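Local atomic coordinates of GTP cyclohydrolase 1 type 2 homolog (Staphylococcus aureus subsp. aureus, PDB entry 3LNL), a protein that is of unknown function but binds two zinc ions per subunit and assembles into a toroid-shaped NIF3-family hexamer capped by PII-like domains. Residues L265-V270 with D327-S332; M115-M120 with I283-G288. The protein carries 2 engineered substitutions. All coordinates share one frame; numbering follows the deposited sequence.

Overall arrangement
Both contacts are buried, and they lie side by side, their centres about 11 Å apart, near the dinuclear zinc site of the NIF3 fold. Interaction 1 joins two loops, the one leaving helix 254-264 and the one leading from strand 325-327 to helix 336-350; polar groups share the work there, and the second supplies His330 to the zinc. Interaction 2 sets helix 112-119 against strand 279-285 and the residues that follow it and is wholly apolar, with no hydrogen bond across it. The two meet directly: Leu116 CD2 packs 3.5 Å from Ser332 O, and Leu265 CD1 lies 3.9 Å from Met120 CE, so segment 115-120 also backs the loops of interaction 1.

Interaction 1. Residues L265-V270 with D327-S332; sequences LNIPSV and DINHYS. With ZN (zinc ion), chain F.
His330 binds zinc through NE2 at 2.3 Å; the ion's coordination is made up by three waters, His69 and Glu333, and water 1 lies in the imidazole plane, at its edge. ND1 is hydrogen-bonded to Asp309, which helps to fix the ring's rotation and probably strengthens NE2 as a ligand; His312 and His313 of the second subunit also pack against the ring. The backbone before this ligand is shaped by an Asx turn, in which Asn329 N donates to Asp327 OD1 (2.8 Å) from above the carboxylate plane, while Asp327 OD2 pairs with Arg271. Ser332 OG, in the 3-10 segment that starts at His330, reaches back to Ile328 O at 2.7 Å, from above the carbonyl plane. The loop 265-270, opened by a Schellman motif at Asn266, lies against this turn in the C-terminal part of the NIF3 fold. Asn329 ND2 spans the two loops, donating to Ser269 O (3.0 Å) nearly along the C=O axis, though bent at the hydrogen (144°). Ile267 lays CG2, anti to the backbone N, 3.2 Å from Asn329 ND2, and sends CD1 to Ile328 CB (3.7 Å) and Ser332 OG (3.6 Å). Farther out, Ser269 OG hydrogen-bonds Ser269 of the second subunit.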
loop_
_atom_site.group_PDB
_atom_site.type_symbol
_atom_site.label_atom_id
_atom_site.label_comp_id
_atom_site.label_asym_id
_atom_site.label_seq_id
_atom_site.Cartn_x
_atom_site.Cartn_y
_atom_site.Cartn_z
ATOM N N LEU B 265 42.694 -8.966 -1.055
ATOM C CA LEU B 265 41.714 -9.026 -2.119
ATOM C C LEU B 265 42.111 -8.265 -3.409
ATOM O O LEU B 265 41.284 -8.171 -4.329
ATOM C CB LEU B 265 40.352 -8.498 -1.617
ATOM C CG LEU B 265 39.586 -9.427 -0.660
ATOM C CD1 LEU B 265 38.599 -8.652 0.218
ATOM C CD2 LEU B 265 38.831 -10.446 -1.457
ATOM N N ASN B 266 43.314 -7.700 -3.435
ATOM C CA ASN B 266 43.857 -6.930 -4.559
ATOM C C ASN B 266 42.909 -5.805 -5.009
ATOM O O ASN B 266 42.561 -5.666 -6.190
ATOM C CB ASN B 266 44.130 -7.889 -5.724
ATOM C CG ASN B 266 45.060 -7.305 -6.743
ATOM O OD1 ASN B 266 45.948 -6.525 -6.422
ATOM N ND2 ASN B 266 44.873 -7.701 -8.006
ATOM N N ILE B 267 42.503 -4.995 -4.051
ATOM C CA ILE B 267 41.560 -3.961 -4.307
ATOM C C ILE B 267 42.333 -2.705 -4.635
ATOM O O ILE B 267 43.303 -2.368 -3.900
ATOM C CB ILE B 267 40.644 -3.739 -3.067
ATOM C CG1 ILE B 267 40.144 -5.071 -2.514
ATOM C CG2 ILE B 267 39.446 -2.818 -3.435
ATOM C CD1 ILE B 267 39.325 -4.872 -1.167
ATOM N N PRO B 268 41.929 -1.978 -5.701
ATOM C CA PRO B 268 42.672 -0.770 -6.081
ATOM C C PRO B 268 42.571 0.367 -5.077
ATOM O O PRO B 268 43.512 1.117 -4.898
ATOM C CB PRO B 268 42.031 -0.357 -7.434
ATOM C CG PRO B 268 41.506 -1.635 -7.997
ATOM C CD PRO B 268 40.998 -2.401 -6.772
ATOM N N SER B 269 41.445 0.444 -4.387
ATOM C CA SER B 269 41.206 1.515 -3.428
ATOM C C SER B 269 40.231 0.976 -2.391
ATOM O O SER B 269 39.276 0.320 -2.734
ATOM C CB SER B 269 40.565 2.717 -4.125
ATOM O OG SER B 269 40.139 3.701 -3.211
ATOM N N VAL B 270 40.512 1.260 -1.108
ATOM C CA VAL B 270 39.608 0.975 -0.014
ATOM C C VAL B 270 39.376 2.262 0.778
ATOM O O VAL B 270 40.248 3.130 0.797
ATOM C CB VAL B 270 40.218 -0.169 0.846
ATOM C CG1 VAL B 270 39.604 -0.255 2.205
ATOM C CG2 VAL B 270 40.083 -1.523 0.038
ATOM N N ASP B 327 34.501 -0.066 3.274
ATOM C CA ASP B 327 34.059 -0.311 1.915
ATOM C C ASP B 327 35.151 -1.018 1.147
ATOM O O ASP B 327 36.128 -0.409 0.732
ATOM C CB ASP B 327 33.693 1.012 1.248
ATOM C CG ASP B 327 32.906 0.858 -0.052
ATOM O OD1 ASP B 327 32.879 -0.252 -0.629
ATOM O OD2 ASP B 327 32.321 1.881 -0.494
ATOM N N ILE B 328 34.959 -2.316 0.916
ATOM C CA ILE B 328 35.889 -3.096 0.093
ATOM C C ILE B 328 35.461 -3.136 -1.395
ATOM O O ILE B 328 36.114 -3.812 -2.236
ATOM C CB ILE B 328 36.048 -4.525 0.579
ATOM C CG1 ILE B 328 34.703 -5.245 0.681
ATOM C CG2 ILE B 328 36.827 -4.540 1.877
ATOM C CD1 ILE B 328 34.843 -6.819 0.898
ATOM N N ASN B 329 34.384 -2.401 -1.687
ATOM C CA ASN B 329 33.726 -2.352 -2.990
ATOM C C ASN B 329 32.848 -3.573 -3.219
ATOM O O ASN B 329 33.093 -4.669 -2.675
ATOM C CB ASN B 329 34.739 -2.103 -4.122
ATOM C CG ASN B 329 35.589 -0.842 -3.875
ATOM O OD1 ASN B 329 35.058 0.193 -3.458
ATOM N ND2 ASN B 329 36.914 -0.970 -4.019
ATOM N N HIS B 330 31.746 -3.359 -3.911
ATOM C CA HIS B 330 30.816 -4.418 -4.232
ATOM C C HIS B 330 31.552 -5.443 -5.091
ATOM O O HIS B 330 31.327 -6.664 -4.929
ATOM C CB HIS B 330 29.681 -3.783 -5.014
ATOM C CG HIS B 330 28.469 -4.632 -5.245
ATOM N ND1 HIS B 330 27.190 -4.100 -5.168
ATOM C CD2 HIS B 330 28.324 -5.930 -5.588
ATOM C CE1 HIS B 330 26.312 -5.044 -5.492
ATOM N NE2 HIS B 330 26.963 -6.186 -5.657
ATOM N N TYR B 331 32.429 -4.946 -5.989
ATOM C CA TYR B 331 33.193 -5.822 -6.848
ATOM C C TYR B 331 33.989 -6.927 -6.114
ATOM O O TYR B 331 34.286 -7.974 -6.721
ATOM C CB TYR B 331 34.110 -5.044 -7.820
ATOM C CG TYR B 331 34.731 -5.955 -8.845
ATOM C CD1 TYR B 331 33.933 -6.544 -9.821
ATOM C CD2 TYR B 331 36.058 -6.325 -8.758
ATOM C CE1 TYR B 331 34.442 -7.478 -10.713
ATOM C CE2 TYR B 331 36.606 -7.239 -9.664
ATOM C CZ TYR B 331 35.759 -7.829 -10.644
ATOM O OH TYR B 331 36.271 -8.723 -11.545
ATOM N N SER B 332 34.306 -6.743 -4.834
ATOM C CA SER B 332 34.955 -7.778 -4.075
ATOM C C SER B 332 34.168 -9.082 -3.937
ATOM O O SER B 332 34.763 -10.089 -3.606
ATOM C CB SER B 332 35.437 -7.298 -2.730
ATOM O OG SER B 332 36.502 -6.376 -2.874
HETATM ZN ZN ZN F . 26.114 -8.331 -5.416
HETATM O O HOH W 1 24.211 -7.462 -6.223
HETATM O O HOH W 2 25.321 -7.486 -3.516
HETATM O O HOH W 3 24.932 -9.979 -4.665
#

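Interaction 2. Residues M115-M120 with I283-G288; sequences MLAKVM and IAIIGG. Engineered in segment 115-120: Val119 (natural residue Ala).
A helix laid against a strand and the residues that follow it, 112-119 on 279-285, forms this part of the NIF3 core: Leu116, Ala117 and Met120 of segment 115-120 meet Ile285 and Gly287 close to the zinc site. Ile285 is the centre of the contact, its two branches serving different partners. Its CG2, anti to the backbone N, meets Leu116 CD1 at 3.9 Å, the side chains crossing obliquely. With CG1 anti to the carbonyl carbon (chi1 -60°) and chi2 extended, Ile285 CD1 reaches Ala117 CB, also 3.9 Å away. Met120, extended beyond CG, comes tip to tip with the same methyl, its SD 3.9 Å from Ile285 CD1. Leu116 CD1 rests on bare backbone, 3.6 Å from Gly287 CA, so near where a CB would project that the approach depends on glycine there. Gly288 adopts angles (102°/-114°) at which a CB would run into the carbonyl O of the preceding residue. Gly287 N donates a hydrogen bond to Asn113 OD1, a polar tie beside the apolar face. Strand 279-285 is flanked in its sheet by strands 240-253 and 304-307, while Ala117 also touches Val244 and Ile125, and Leu116 packs on Val335 before helix 336-350.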
loop_
_atom_site.group_PDB
_atom_site.type_symbol
_atom_site.label_atom_id
_atom_site.label_comp_id
_atom_site.label_asym_id
_atom_site.label_seq_id
_atom_site.Cartn_x
_atom_site.Cartn_y
_atom_site.Cartn_z
ATOM N N MET B 115 33.600 -17.108 1.920
ATOM C CA MET B 115 34.715 -16.915 0.985
ATOM C C MET B 115 35.494 -15.639 1.242
ATOM O O MET B 115 36.736 -15.649 1.266
ATOM C CB MET B 115 34.208 -16.896 -0.455
ATOM C CG MET B 115 33.706 -18.259 -0.930
ATOM S SD MET B 115 32.795 -18.044 -2.424
ATOM C CE MET B 115 31.974 -19.656 -2.626
ATOM N N LEU B 116 34.780 -14.547 1.446
ATOM C CA LEU B 116 35.417 -13.283 1.807
ATOM C C LEU B 116 36.239 -13.387 3.095
ATOM O O LEU B 116 37.404 -13.017 3.126
ATOM C CB LEU B 116 34.373 -12.154 1.896
ATOM C CG LEU B 116 33.927 -11.639 0.530
ATOM C CD1 LEU B 116 32.641 -10.778 0.708
ATOM C CD2 LEU B 116 35.080 -10.862 -0.212
ATOM N N ALA B 117 35.652 -13.957 4.143
ATOM C CA ALA B 117 36.344 -14.111 5.419
ATOM C C ALA B 117 37.611 -14.957 5.297
ATOM O O ALA B 117 38.684 -14.585 5.818
ATOM C CB ALA B 117 35.388 -14.700 6.490
ATOM N N LYS B 118 37.509 -16.039 4.550
ATOM C CA LYS B 118 38.649 -16.918 4.291
ATOM C C LYS B 118 39.744 -16.192 3.535
ATOM O O LYS B 118 40.885 -16.255 3.930
ATOM C CB LYS B 118 38.194 -18.187 3.539
ATOM C CG LYS B 118 37.471 -19.214 4.429
ATOM C CD LYS B 118 38.435 -19.847 5.437
ATOM C CE LYS B 118 37.843 -21.057 6.170
ATOM N NZ LYS B 118 38.632 -21.313 7.437
ATOM N N VAL B 119 39.390 -15.423 2.498
ATOM C CA VAL B 119 40.402 -14.678 1.748
ATOM C C VAL B 119 41.070 -13.580 2.601
ATOM O O VAL B 119 42.227 -13.241 2.423
ATOM C CB VAL B 119 39.823 -14.071 0.470
ATOM C CG1 VAL B 119 40.914 -13.288 -0.280
ATOM C CG2 VAL B 119 39.289 -15.111 -0.360
ATOM N N MET B 120 40.339 -13.065 3.568
ATOM C CA MET B 120 40.896 -12.126 4.537
ATOM C C MET B 120 41.726 -12.741 5.640
ATOM O O MET B 120 42.317 -12.002 6.424
ATOM C CB MET B 120 39.774 -11.310 5.155
ATOM C CG MET B 120 39.074 -10.426 4.170
ATOM S SD MET B 120 37.693 -9.627 4.963
ATOM C CE MET B 120 36.696 -9.078 3.557
ATOM N N ILE B 283 34.732 -8.897 13.222
ATOM C CA ILE B 283 34.445 -8.354 11.925
ATOM C C ILE B 283 33.137 -8.950 11.397
ATOM O O ILE B 283 32.978 -10.148 11.355
ATOM C CB ILE B 283 35.620 -8.716 11.003
ATOM C CG1 ILE B 283 36.935 -8.069 11.601
ATOM C CG2 ILE B 283 35.392 -8.176 9.575
ATOM C CD1 ILE B 283 38.052 -8.947 11.542
ATOM N N ALA B 284 32.180 -8.108 11.017
ATOM C CA ALA B 284 30.992 -8.586 10.312
ATOM C C ALA B 284 31.210 -8.271 8.828
ATOM O O ALA B 284 31.676 -7.171 8.500
ATOM C CB ALA B 284 29.752 -7.876 10.837
ATOM N N ILE B 285 30.838 -9.194 7.960
ATOM C CA ILE B 285 31.033 -9.058 6.505
ATOM C C ILE B 285 29.766 -9.392 5.751
ATOM O O ILE B 285 29.204 -10.464 5.919
ATOM C CB ILE B 285 32.112 -9.997 5.971
ATOM C CG1 ILE B 285 33.472 -9.741 6.621
ATOM C CG2 ILE B 285 32.264 -9.824 4.441
ATOM C CD1 ILE B 285 34.408 -10.971 6.534
ATOM N N ILE B 286 29.289 -8.430 4.959
ATOM C CA ILE B 286 28.255 -8.675 3.960
ATOM C C ILE B 286 28.773 -8.161 2.617
ATOM O O ILE B 286 28.829 -6.964 2.337
ATOM C CB ILE B 286 26.874 -8.089 4.290
ATOM C CG1 ILE B 286 26.356 -8.669 5.591
ATOM C CG2 ILE B 286 25.873 -8.406 3.120
ATOM C CD1 ILE B 286 25.067 -8.095 6.073
ATOM N N GLY B 287 29.209 -9.084 1.779
ATOM C CA GLY B 287 29.742 -8.663 0.491
ATOM C C GLY B 287 28.648 -8.142 -0.380
ATOM O O GLY B 287 27.534 -8.576 -0.264
ATOM N N GLY B 288 28.988 -7.210 -1.265
ATOM C CA GLY B 288 28.019 -6.617 -2.171
ATOM C C GLY B 288 27.610 -5.234 -1.687
ATOM O O GLY B 288 28.421 -4.284 -1.720
#